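Local coordinates for protein 3-dehydroquinate dehydratase (Enterococcus faecalis, PDB 4PH6) that catalyses the cis-dehydration of 3-dehydroquinate to 3-dehydroshikimate, the third step of the chorismate pathway, through an imine intermediate with the substrate, at residues V48-D53 / S62-L67; E56-F61 / G91-S96; Q69-R74 / K78-T83; E106-G111 / K135-K140. All coordinates share one frame; numbering follows the deposited sequence.

Overall arrangement
From the N terminus, contact 1 comes first: it closes the short loop between strand 47-51 and helix 61-73 of the (beta/alpha)8 barrel. Contact 2 starts inside that loop, at 56-61, and ends at 91-96, so it crosses contact 1 and joins two successive strand-to-helix loops. Contact 3, nested inside contact 2, closes the turn from helix 61-73 to strand 80-83. Contact 4 follows in series and ties helix 97-110 to the end of helix 124-136. Contacts 1 and 3 share helix 61-73 and neighbouring strands, their centres about 8 Å apart. Leu107 of 106-111 links contact 4 to both, touching Leu52 and Leu82.

Contact 1: residues V48-D53 / S62-L67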
# COMPACT_ATOMS: atom_id res chain seq x y z
N VAL A 48 4.27 -23.43 -1.84
CA VAL A 48 3.78 -23.69 -3.19
C VAL A 48 2.33 -24.14 -3.15
O VAL A 48 1.98 -25.04 -2.39
CB VAL A 48 4.62 -24.80 -3.88
CG1 VAL A 48 3.98 -25.22 -5.19
CG2 VAL A 48 6.05 -24.33 -4.07
N GLU A 49 1.48 -23.52 -3.97
CA GLU A 49 0.11 -23.97 -4.10
C GLU A 49 -0.10 -24.64 -5.45
O GLU A 49 0.02 -24.00 -6.50
CB GLU A 49 -0.88 -22.80 -3.93
CG GLU A 49 -2.33 -23.22 -4.14
CD GLU A 49 -3.28 -22.03 -4.26
OE1 GLU A 49 -4.29 -21.99 -3.52
OE2 GLU A 49 -3.03 -21.13 -5.11
N TRP A 50 -0.42 -25.92 -5.44
CA TRP A 50 -0.76 -26.56 -6.70
C TRP A 50 -2.26 -26.42 -6.93
O TRP A 50 -3.07 -26.91 -6.13
CB TRP A 50 -0.33 -28.04 -6.71
CG TRP A 50 -0.77 -28.76 -7.93
CD1 TRP A 50 -1.05 -28.22 -9.15
CD2 TRP A 50 -1.02 -30.17 -8.04
NE1 TRP A 50 -1.44 -29.21 -10.02
CE2 TRP A 50 -1.43 -30.41 -9.36
CE3 TRP A 50 -0.93 -31.24 -7.15
CZ2 TRP A 50 -1.76 -31.68 -9.81
CZ3 TRP A 50 -1.26 -32.50 -7.60
CH2 TRP A 50 -1.66 -32.72 -8.92
N ARG A 51 -2.65 -25.72 -7.99
CA ARG A 51 -4.07 -25.55 -8.29
C ARG A 51 -4.61 -26.75 -9.07
O ARG A 51 -4.34 -26.91 -10.26
CB ARG A 51 -4.31 -24.25 -9.06
CG ARG A 51 -4.20 -22.98 -8.21
CD ARG A 51 -5.45 -22.75 -7.37
NE ARG A 51 -6.64 -22.66 -8.22
CZ ARG A 51 -7.07 -21.54 -8.80
NH1 ARG A 51 -6.41 -20.40 -8.63
NH2 ARG A 51 -8.17 -21.57 -9.56
N LEU A 52 -5.40 -27.58 -8.39
CA LEU A 52 -5.94 -28.82 -8.94
C LEU A 52 -6.90 -28.62 -10.10
O LEU A 52 -6.94 -29.44 -11.02
CB LEU A 52 -6.66 -29.61 -7.83
CG LEU A 52 -5.73 -30.09 -6.73
CD1 LEU A 52 -6.47 -30.93 -5.72
CD2 LEU A 52 -4.56 -30.88 -7.34
N ASP A 53 -7.67 -27.54 -10.05
CA ASP A 53 -8.75 -27.35 -11.01
C ASP A 53 -8.20 -26.98 -12.39
O ASP A 53 -8.94 -26.97 -13.37
CB ASP A 53 -9.74 -26.30 -10.50
CG ASP A 53 -9.07 -25.03 -10.02
OD1 ASP A 53 -9.25 -23.98 -10.66
OD2 ASP A 53 -8.36 -25.09 -9.00
N SER A 62 -6.60 -40.97 -8.39
CA SER A 62 -5.38 -41.73 -8.10
C SER A 62 -4.18 -41.14 -8.82
O SER A 62 -3.06 -41.12 -8.29
CB SER A 62 -5.53 -43.20 -8.49
OG SER A 62 -6.52 -43.81 -7.68
N ASP A 63 -4.42 -40.70 -10.05
CA ASP A 63 -3.42 -39.98 -10.81
C ASP A 63 -3.02 -38.73 -10.04
O ASP A 63 -1.84 -38.40 -9.93
CB ASP A 63 -3.97 -39.62 -12.19
CG ASP A 63 -2.95 -38.94 -13.06
OD1 ASP A 63 -2.29 -39.65 -13.85
OD2 ASP A 63 -2.80 -37.71 -12.95
N VAL A 64 -4.02 -38.04 -9.48
CA VAL A 64 -3.75 -36.82 -8.74
C VAL A 64 -2.94 -37.12 -7.47
O VAL A 64 -2.00 -36.41 -7.15
CB VAL A 64 -5.06 -36.08 -8.36
CG1 VAL A 64 -4.74 -34.85 -7.53
CG2 VAL A 64 -5.82 -35.67 -9.60
N CYS A 65 -3.31 -38.18 -6.74
CA CYS A 65 -2.58 -38.54 -5.52
C CYS A 65 -1.11 -38.84 -5.83
O CYS A 65 -0.22 -38.38 -5.12
CB CYS A 65 -3.23 -39.76 -4.83
SG CYS A 65 -4.82 -39.39 -4.07
N ASN A 66 -0.87 -39.60 -6.89
CA ASN A 66 0.48 -39.98 -7.30
C ASN A 66 1.27 -38.78 -7.76
O ASN A 66 2.43 -38.59 -7.37
CB ASN A 66 0.44 -41.02 -8.41
CG ASN A 66 1.83 -41.35 -8.94
OD1 ASN A 66 2.55 -42.16 -8.35
ND2 ASN A 66 2.22 -40.71 -10.04
N LEU A 67 0.64 -37.98 -8.59
CA LEU A 67 1.27 -36.76 -9.05
C LEU A 67 1.62 -35.88 -7.85
O LEU A 67 2.66 -35.23 -7.84
CB LEU A 67 0.35 -36.02 -10.02
CG LEU A 67 0.97 -34.77 -10.64
CD1 LEU A 67 2.38 -35.05 -11.12
CD2 LEU A 67 0.10 -34.22 -11.77
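Trp50, on strand 47-51, makes the largest contribution to this contact by sending the six-membered part of its indole to Val64 and Leu67 of helix 61-73. With CG anti to the backbone N (chi1 174°), the ring projects from the strand to the helix. Its CH2 lies 3.7 Å from Leu67 CD2, the two side chains crossing at about a right angle, and 4.0 Å from Val64 CG1. Arg51 follows on the other side of the strand, where its guanidinium grips Asp53 side-on: NE donates to Asp53 OD2 at 3.1 Å, nearly straight at 170°, and NH2 reaches OD1 at 2.9 Å, each oxygen using its syn lone pair. Glu49, Trp50 and Arg51 are predicted to bind 3-dehydroquinate, and the side-on pairing with Asp53 would orient Arg51 among them. Leu52 then turns CD2 two ways: over one face of the Trp50 ring, toward its rim, and to Val64 CG1 at 4.0 Å. Asp53 also accepts from the backbone N atoms of Arg85 and Glu92. Ile33 of helix 30-40 packs on Trp50, Leu103 and Leu107 of helix 97-110 pack on Val64, and strand 47-51 runs between strands 20-25 and 80-83.

Contact 2: residues E56-F61 / G91-S96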
# COMPACT_ATOMS: atom_id res chain seq x y z
N GLU A 56 -5.39 -31.25 -16.05
CA GLU A 56 -6.24 -31.92 -17.04
C GLU A 56 -6.79 -33.28 -16.60
O GLU A 56 -7.85 -33.70 -17.07
CB GLU A 56 -5.48 -32.08 -18.37
CG GLU A 56 -4.27 -33.01 -18.33
CD GLU A 56 -3.52 -33.05 -19.66
OE1 GLU A 56 -4.00 -32.48 -20.66
OE2 GLU A 56 -2.42 -33.66 -19.72
N ASN A 57 -6.08 -33.98 -15.70
CA ASN A 57 -6.51 -35.31 -15.28
C ASN A 57 -7.15 -35.36 -13.89
O ASN A 57 -7.16 -36.42 -13.26
CB ASN A 57 -5.34 -36.30 -15.31
CG ASN A 57 -4.84 -36.56 -16.71
OD1 ASN A 57 -5.62 -36.62 -17.66
ND2 ASN A 57 -3.53 -36.72 -16.85
N VAL A 58 -7.69 -34.24 -13.43
CA VAL A 58 -8.10 -34.10 -12.04
C VAL A 58 -9.28 -35.02 -11.65
O VAL A 58 -9.54 -35.26 -10.46
CB VAL A 58 -8.46 -32.63 -11.74
CG1 VAL A 58 -9.82 -32.29 -12.27
CG2 VAL A 58 -8.38 -32.37 -10.26
N ALA A 59 -9.97 -35.54 -12.65
CA ALA A 59 -11.06 -36.48 -12.43
C ALA A 59 -10.52 -37.86 -12.07
O ALA A 59 -11.25 -38.69 -11.53
CB ALA A 59 -11.95 -36.57 -13.65
N ASP A 60 -9.26 -38.11 -12.39
CA ASP A 60 -8.61 -39.36 -11.99
C ASP A 60 -7.90 -39.14 -10.66
O ASP A 60 -6.76 -38.69 -10.61
CB ASP A 60 -7.63 -39.85 -13.06
CG ASP A 60 -7.13 -41.26 -12.79
OD1 ASP A 60 -7.52 -41.85 -11.76
OD2 ASP A 60 -6.32 -41.77 -13.59
N PHE A 61 -8.59 -39.49 -9.58
CA PHE A 61 -8.17 -39.11 -8.23
C PHE A 61 -6.86 -39.80 -7.82
O PHE A 61 -6.09 -39.25 -7.03
CB PHE A 61 -9.28 -39.43 -7.23
CG PHE A 61 -10.59 -38.71 -7.49
CD1 PHE A 61 -10.63 -37.58 -8.30
CD2 PHE A 61 -11.77 -39.15 -6.92
CE1 PHE A 61 -11.82 -36.91 -8.54
CE2 PHE A 61 -12.96 -38.49 -7.15
CZ PHE A 61 -12.99 -37.36 -7.96
N GLY A 91 -12.78 -20.70 -10.01
CA GLY A 91 -12.11 -21.91 -10.47
C GLY A 91 -12.17 -22.13 -11.96
O GLY A 91 -12.86 -21.42 -12.67
N GLU A 92 -11.44 -23.14 -12.44
CA GLU A 92 -11.31 -23.35 -13.89
C GLU A 92 -12.37 -24.26 -14.52
O GLU A 92 -12.63 -24.17 -15.71
CB GLU A 92 -9.93 -23.92 -14.21
CG GLU A 92 -8.83 -22.89 -14.10
CD GLU A 92 -8.99 -21.74 -15.10
OE1 GLU A 92 -8.99 -22.01 -16.32
OE2 GLU A 92 -9.10 -20.58 -14.66
N MET A 93 -12.96 -25.15 -13.73
CA MET A 93 -13.86 -26.16 -14.29
C MET A 93 -15.06 -26.52 -13.41
O MET A 93 -14.98 -26.48 -12.18
CB MET A 93 -13.09 -27.45 -14.58
CG MET A 93 -12.46 -28.05 -13.36
SD MET A 93 -11.60 -29.60 -13.66
CE MET A 93 -12.97 -30.72 -13.85
N ALA A 94 -16.15 -26.88 -14.07
CA ALA A 94 -17.31 -27.45 -13.40
C ALA A 94 -16.93 -28.77 -12.72
O ALA A 94 -16.13 -29.55 -13.24
CB ALA A 94 -18.45 -27.65 -14.39
N PHE A 95 -17.51 -29.02 -11.56
CA PHE A 95 -17.16 -30.19 -10.76
C PHE A 95 -18.29 -30.37 -9.77
O PHE A 95 -18.67 -29.42 -9.09
CB PHE A 95 -15.82 -29.96 -10.05
CG PHE A 95 -14.95 -31.20 -9.92
CD1 PHE A 95 -14.66 -32.00 -11.02
CD2 PHE A 95 -14.35 -31.52 -8.70
CE1 PHE A 95 -13.84 -33.11 -10.90
CE2 PHE A 95 -13.53 -32.63 -8.58
CZ PHE A 95 -13.27 -33.42 -9.68
N SER A 96 -18.84 -31.58 -9.71
CA SER A 96 -19.87 -31.90 -8.73
C SER A 96 -19.32 -31.76 -7.32
O SER A 96 -18.13 -31.98 -7.08
CB SER A 96 -20.38 -33.32 -8.95
OG SER A 96 -19.37 -34.27 -8.66
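Val58 and Met93 meet tip to tip, with Val58 CG1 only 3.5 Å from Met93 SD and 3.9 Å from Met93 CE. A chi1 near 60° and an extended chi2 carry the sulfur to the valine, and the bend at chi3 (-75°) brings the terminal methyl alongside the same branch. Beside this pair, Phe61 CE1 lies 3.9 Å from Phe95 CZ. Each atom sits near the plane of the other ring, so the two aromatics touch rim to rim and neither lies over the face of the other. Phe95 also nears the valine, its CE1 being 4.3 Å from Val58 CG1.

The next shell sets these groups in place. A type I turn runs from Asn57 to Asp60, closed by Asp60 N to Asn57 O at 2.8 Å, and Val58 O lies at the edge of the Phe61 ring, in its plane. Asp60 occupies the N-cap position of helix 61-73. Ser96 does the same for helix 97-110, and its OG accepts from Asn99 N. Farther out, Phe84 stacks on Phe95 and touches Val58, while Leu103 of helix 97-110 packs against Val58 and Phe61.

Two successive strand-to-helix loops of the barrel are thus joined. No hydrogen bond or ion pair spans them; the side-chain contacts are methyl, thioether and aromatic, consistent with attachment mainly by dispersion and by exclusion of water.

Contact 3: residues Q69-R74 / K78-T83; sequences QQVMER and KPLLLT
Leu80 is the tight centre of this contact, touched by two consecutive helix residues. Its CD2 lies 3.8 Å from Val71 CG1, where the side chains cross at about a right angle. The Met72 methyl takes a second line of approach: CE comes to 3.7 Å from Leu80 CB and to 3.9 Å from Leu80 CD2. The Met72 and Leu80 side chains meet at a slant, and the bends at chi2 (75°) and chi3 (68°) turn the methyl onto the leucine. Leu80 and Val71 are buried, the latter also meeting Ile33 and Leu34 of helix 30-40. Here helix 61-73 returns to the sheet, completing the beta-alpha-beta crossover from strand 47-51 to the parallel neighbour 80-83, a repeating step of the TIM barrel. The outer side is looser and polar. Met72 is partly exposed, and Arg74, just beyond the helix, folds back so that NH1 donates to Gln70 O at 2.7 Å. That donor stands above the carbonyl plane, and the bond is bent, with an N-H...O angle of 148°. Before the strand, Lys78 NZ donates to Ser40 O at the end of helix 30-40.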
# COMPACT_ATOMS: atom_id res chain seq x y z
N GLN A 69 2.55 -36.82 -4.99
CA GLN A 69 3.76 -37.39 -4.41
C GLN A 69 5.03 -36.91 -5.13
O GLN A 69 6.00 -36.49 -4.49
CB GLN A 69 3.69 -38.92 -4.44
CG GLN A 69 3.08 -39.52 -3.20
CD GLN A 69 3.88 -39.18 -1.94
OE1 GLN A 69 5.10 -39.00 -1.98
NE2 GLN A 69 3.19 -39.11 -0.81
N GLN A 70 4.99 -36.95 -6.45
CA GLN A 70 6.10 -36.49 -7.29
C GLN A 70 6.36 -34.98 -7.20
O GLN A 70 7.50 -34.53 -7.32
CB GLN A 70 5.81 -36.89 -8.73
CG GLN A 70 5.63 -38.39 -8.88
CD GLN A 70 5.08 -38.79 -10.22
OE1 GLN A 70 4.17 -38.15 -10.74
NE2 GLN A 70 5.64 -39.85 -10.80
N VAL A 71 5.29 -34.21 -6.99
CA VAL A 71 5.40 -32.78 -6.77
C VAL A 71 6.11 -32.49 -5.45
O VAL A 71 7.04 -31.69 -5.40
CB VAL A 71 4.02 -32.10 -6.77
CG1 VAL A 71 4.05 -30.79 -6.02
CG2 VAL A 71 3.53 -31.91 -8.19
N MET A 72 5.67 -33.16 -4.39
CA MET A 72 6.28 -33.02 -3.07
C MET A 72 7.77 -33.35 -3.07
O MET A 72 8.57 -32.65 -2.43
CB MET A 72 5.56 -33.90 -2.06
CG MET A 72 6.17 -33.87 -0.69
SD MET A 72 5.75 -32.33 0.11
CE MET A 72 3.97 -32.56 0.34
N GLU A 73 8.15 -34.41 -3.77
CA GLU A 73 9.54 -34.85 -3.81
C GLU A 73 10.47 -33.78 -4.36
O GLU A 73 11.64 -33.74 -3.98
CB GLU A 73 9.69 -36.12 -4.63
CG GLU A 73 9.02 -37.33 -4.03
CD GLU A 73 9.24 -38.57 -4.86
OE1 GLU A 73 9.41 -38.43 -6.09
OE2 GLU A 73 9.27 -39.69 -4.28
N ARG A 74 9.94 -32.93 -5.25
CA ARG A 74 10.71 -31.86 -5.89
C ARG A 74 10.62 -30.50 -5.19
O ARG A 74 11.12 -29.50 -5.70
CB ARG A 74 10.27 -31.70 -7.36
CG ARG A 74 10.54 -32.90 -8.27
CD ARG A 74 9.61 -32.92 -9.49
NE ARG A 74 9.96 -33.97 -10.45
CZ ARG A 74 9.68 -35.26 -10.31
NH1 ARG A 74 9.04 -35.71 -9.22
NH2 ARG A 74 10.04 -36.13 -11.25
N LYS A 78 9.68 -27.19 0.87
CA LYS A 78 8.67 -26.13 0.98
C LYS A 78 7.27 -26.75 1.13
O LYS A 78 6.92 -27.70 0.43
CB LYS A 78 8.68 -25.22 -0.25
CG LYS A 78 9.90 -24.33 -0.40
CD LYS A 78 9.62 -23.22 -1.44
CE LYS A 78 10.88 -22.43 -1.78
NZ LYS A 78 11.90 -23.29 -2.39
N PRO A 79 6.47 -26.19 2.04
CA PRO A 79 5.11 -26.70 2.26
C PRO A 79 4.31 -26.74 0.98
O PRO A 79 4.41 -25.83 0.15
CB PRO A 79 4.50 -25.70 3.24
CG PRO A 79 5.71 -25.12 3.98
CD PRO A 79 6.81 -25.07 2.95
N LEU A 80 3.55 -27.81 0.81
CA LEU A 80 2.68 -27.97 -0.34
C LEU A 80 1.21 -27.81 0.05
O LEU A 80 0.65 -28.63 0.78
CB LEU A 80 2.91 -29.32 -1.00
CG LEU A 80 1.91 -29.62 -2.13
CD1 LEU A 80 1.95 -28.51 -3.20
CD2 LEU A 80 2.16 -30.98 -2.76
N LEU A 81 0.63 -26.72 -0.43
CA LEU A 81 -0.80 -26.45 -0.35
C LEU A 81 -1.50 -26.98 -1.60
O LEU A 81 -1.08 -26.69 -2.73
CB LEU A 81 -1.05 -24.94 -0.20
CG LEU A 81 -2.47 -24.38 -0.32
CD1 LEU A 81 -3.41 -24.92 0.77
CD2 LEU A 81 -2.46 -22.82 -0.32
N LEU A 82 -2.57 -27.75 -1.39
CA LEU A 82 -3.38 -28.25 -2.50
C LEU A 82 -4.73 -27.55 -2.48
O LEU A 82 -5.37 -27.41 -1.43
CB LEU A 82 -3.55 -29.77 -2.40
CG LEU A 82 -2.28 -30.62 -2.62
CD1 LEU A 82 -2.61 -32.10 -2.71
CD2 LEU A 82 -1.54 -30.19 -3.86
N THR A 83 -5.17 -27.11 -3.65
CA THR A 83 -6.39 -26.33 -3.78
C THR A 83 -7.18 -26.74 -5.00
O THR A 83 -6.66 -26.70 -6.10
CB THR A 83 -6.07 -24.81 -3.93
OG1 THR A 83 -5.46 -24.31 -2.73
CG2 THR A 83 -7.32 -24.02 -4.25

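Contact 4: residues E106-G111 / K135-K140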
# COMPACT_ATOMS: atom_id res chain seq x y z
N GLU A 106 -9.54 -38.61 -0.96
CA GLU A 106 -8.49 -39.45 -1.52
C GLU A 106 -7.08 -38.89 -1.33
O GLU A 106 -6.15 -39.64 -1.02
CB GLU A 106 -8.73 -39.68 -3.01
CG GLU A 106 -9.67 -40.83 -3.28
CD GLU A 106 -9.23 -42.11 -2.59
OE1 GLU A 106 -9.82 -42.44 -1.53
OE2 GLU A 106 -8.32 -42.80 -3.10
N LEU A 107 -6.90 -37.59 -1.56
CA LEU A 107 -5.62 -36.93 -1.32
C LEU A 107 -5.22 -37.11 0.14
O LEU A 107 -4.05 -37.38 0.44
CB LEU A 107 -5.70 -35.45 -1.67
CG LEU A 107 -5.70 -35.12 -3.17
CD1 LEU A 107 -6.00 -33.66 -3.38
CD2 LEU A 107 -4.37 -35.50 -3.82
N VAL A 108 -6.18 -36.96 1.04
CA VAL A 108 -5.93 -37.11 2.46
C VAL A 108 -5.35 -38.50 2.77
O VAL A 108 -4.39 -38.61 3.55
CB VAL A 108 -7.20 -36.85 3.29
CG1 VAL A 108 -7.00 -37.35 4.73
CG2 VAL A 108 -7.56 -35.37 3.27
N LYS A 109 -5.92 -39.53 2.15
CA LYS A 109 -5.52 -40.92 2.39
C LYS A 109 -4.20 -41.32 1.74
O LYS A 109 -3.38 -41.99 2.36
CB LYS A 109 -6.61 -41.88 1.91
CG LYS A 109 -7.85 -41.88 2.76
CD LYS A 109 -9.00 -42.59 2.07
CE LYS A 109 -10.27 -42.43 2.89
NZ LYS A 109 -11.49 -42.74 2.10
N LYS A 110 -4.01 -40.94 0.47
CA LYS A 110 -2.93 -41.49 -0.33
C LYS A 110 -2.15 -40.43 -1.11
O LYS A 110 -1.30 -40.76 -1.94
CB LYS A 110 -3.48 -42.52 -1.32
CG LYS A 110 -3.91 -43.83 -0.69
CD LYS A 110 -5.01 -44.50 -1.50
CE LYS A 110 -5.22 -45.95 -1.07
NZ LYS A 110 -6.27 -46.65 -1.88
N GLY A 111 -2.42 -39.15 -0.83
CA GLY A 111 -1.70 -38.08 -1.49
C GLY A 111 -0.67 -37.44 -0.59
O GLY A 111 -0.61 -37.75 0.60
N LYS A 135 -6.97 -33.30 9.45
CA LYS A 135 -6.18 -32.93 10.63
C LYS A 135 -5.53 -34.15 11.27
O LYS A 135 -4.38 -34.09 11.72
CB LYS A 135 -7.01 -32.19 11.69
CG LYS A 135 -7.34 -30.76 11.30
CD LYS A 135 -7.74 -29.88 12.48
CE LYS A 135 -8.00 -28.45 11.97
NZ LYS A 135 -8.31 -27.46 13.04
N LYS A 136 -6.29 -35.25 11.33
CA LYS A 136 -5.77 -36.49 11.86
C LYS A 136 -4.52 -36.91 11.08
O LYS A 136 -3.57 -37.43 11.66
CB LYS A 136 -6.85 -37.58 11.82
CG LYS A 136 -6.46 -38.86 12.52
CD LYS A 136 -7.60 -39.88 12.47
CE LYS A 136 -8.73 -39.51 13.42
NZ LYS A 136 -8.52 -40.04 14.81
N ALA A 137 -4.51 -36.65 9.78
CA ALA A 137 -3.33 -36.95 8.94
C ALA A 137 -2.24 -35.89 9.05
O ALA A 137 -1.23 -35.98 8.34
CB ALA A 137 -3.74 -37.12 7.47
N GLY A 138 -2.43 -34.89 9.92
CA GLY A 138 -1.42 -33.85 10.12
C GLY A 138 -1.45 -32.74 9.08
O GLY A 138 -0.52 -31.96 8.94
N ILE A 139 -2.55 -32.66 8.33
CA ILE A 139 -2.70 -31.61 7.35
C ILE A 139 -3.32 -30.35 7.95
O ILE A 139 -4.35 -30.43 8.62
CB ILE A 139 -3.58 -32.08 6.18
CG1 ILE A 139 -3.02 -33.38 5.60
CG2 ILE A 139 -3.67 -30.99 5.15
CD1 ILE A 139 -3.99 -34.13 4.72
N LYS A 140 -2.69 -29.19 7.73
CA LYS A 140 -3.25 -27.90 8.15
C LYS A 140 -4.39 -27.49 7.24
O LYS A 140 -4.32 -27.63 6.02
CB LYS A 140 -2.19 -26.79 8.15
CG LYS A 140 -0.94 -27.07 8.97
CD LYS A 140 -1.27 -27.27 10.44
CE LYS A 140 -0.00 -27.60 11.22
NZ LYS A 140 -0.32 -28.07 12.60
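A chi1 of 166° swings Val108 CG1 opposite the backbone N, which turns the two methyls to different partners: CG1 to Ala137 and CG2 to Ile139. On the other side Ile139 has CG1 anti to the carbonyl carbon (chi1 -54°), and its chain continues extended to CD1, the atom that reaches the valine. Helices 97-110 and 124-136 are neighbours on the outside of the (beta/alpha)8 barrel, and the second ends here in a Schellman motif. Gly138 is the first residue to leave the helical conformation; it has positive phi (82°), with two bonds back into the last turn, one of them Gly138 N to Lys135 O at 2.8 Å. The reversal sets Ala137 and Ile139 on either side of the glycine, both with CB directed to helix 97-110, before the chain enters strand 140-147.

Contact is light, and its side-chain contacts are apolar. The Val108 and Ile139 side chains cross at a slant with CG2 and CD1 4.0 Å apart, while Val108 CG1 stays 4.3 Å from Ala137 CB. Ile139 is buried and Val108 partly so; Leu116 of strand 115-119 and Ala134 touch both, and Ala137 lies at the exposed margin. Within 106-111, Lys110 N bonds to Glu106 O at 2.9 Å. Beside the methyl pair, Val108 O lies 4.2 Å from Ala137 CB, a loose approach.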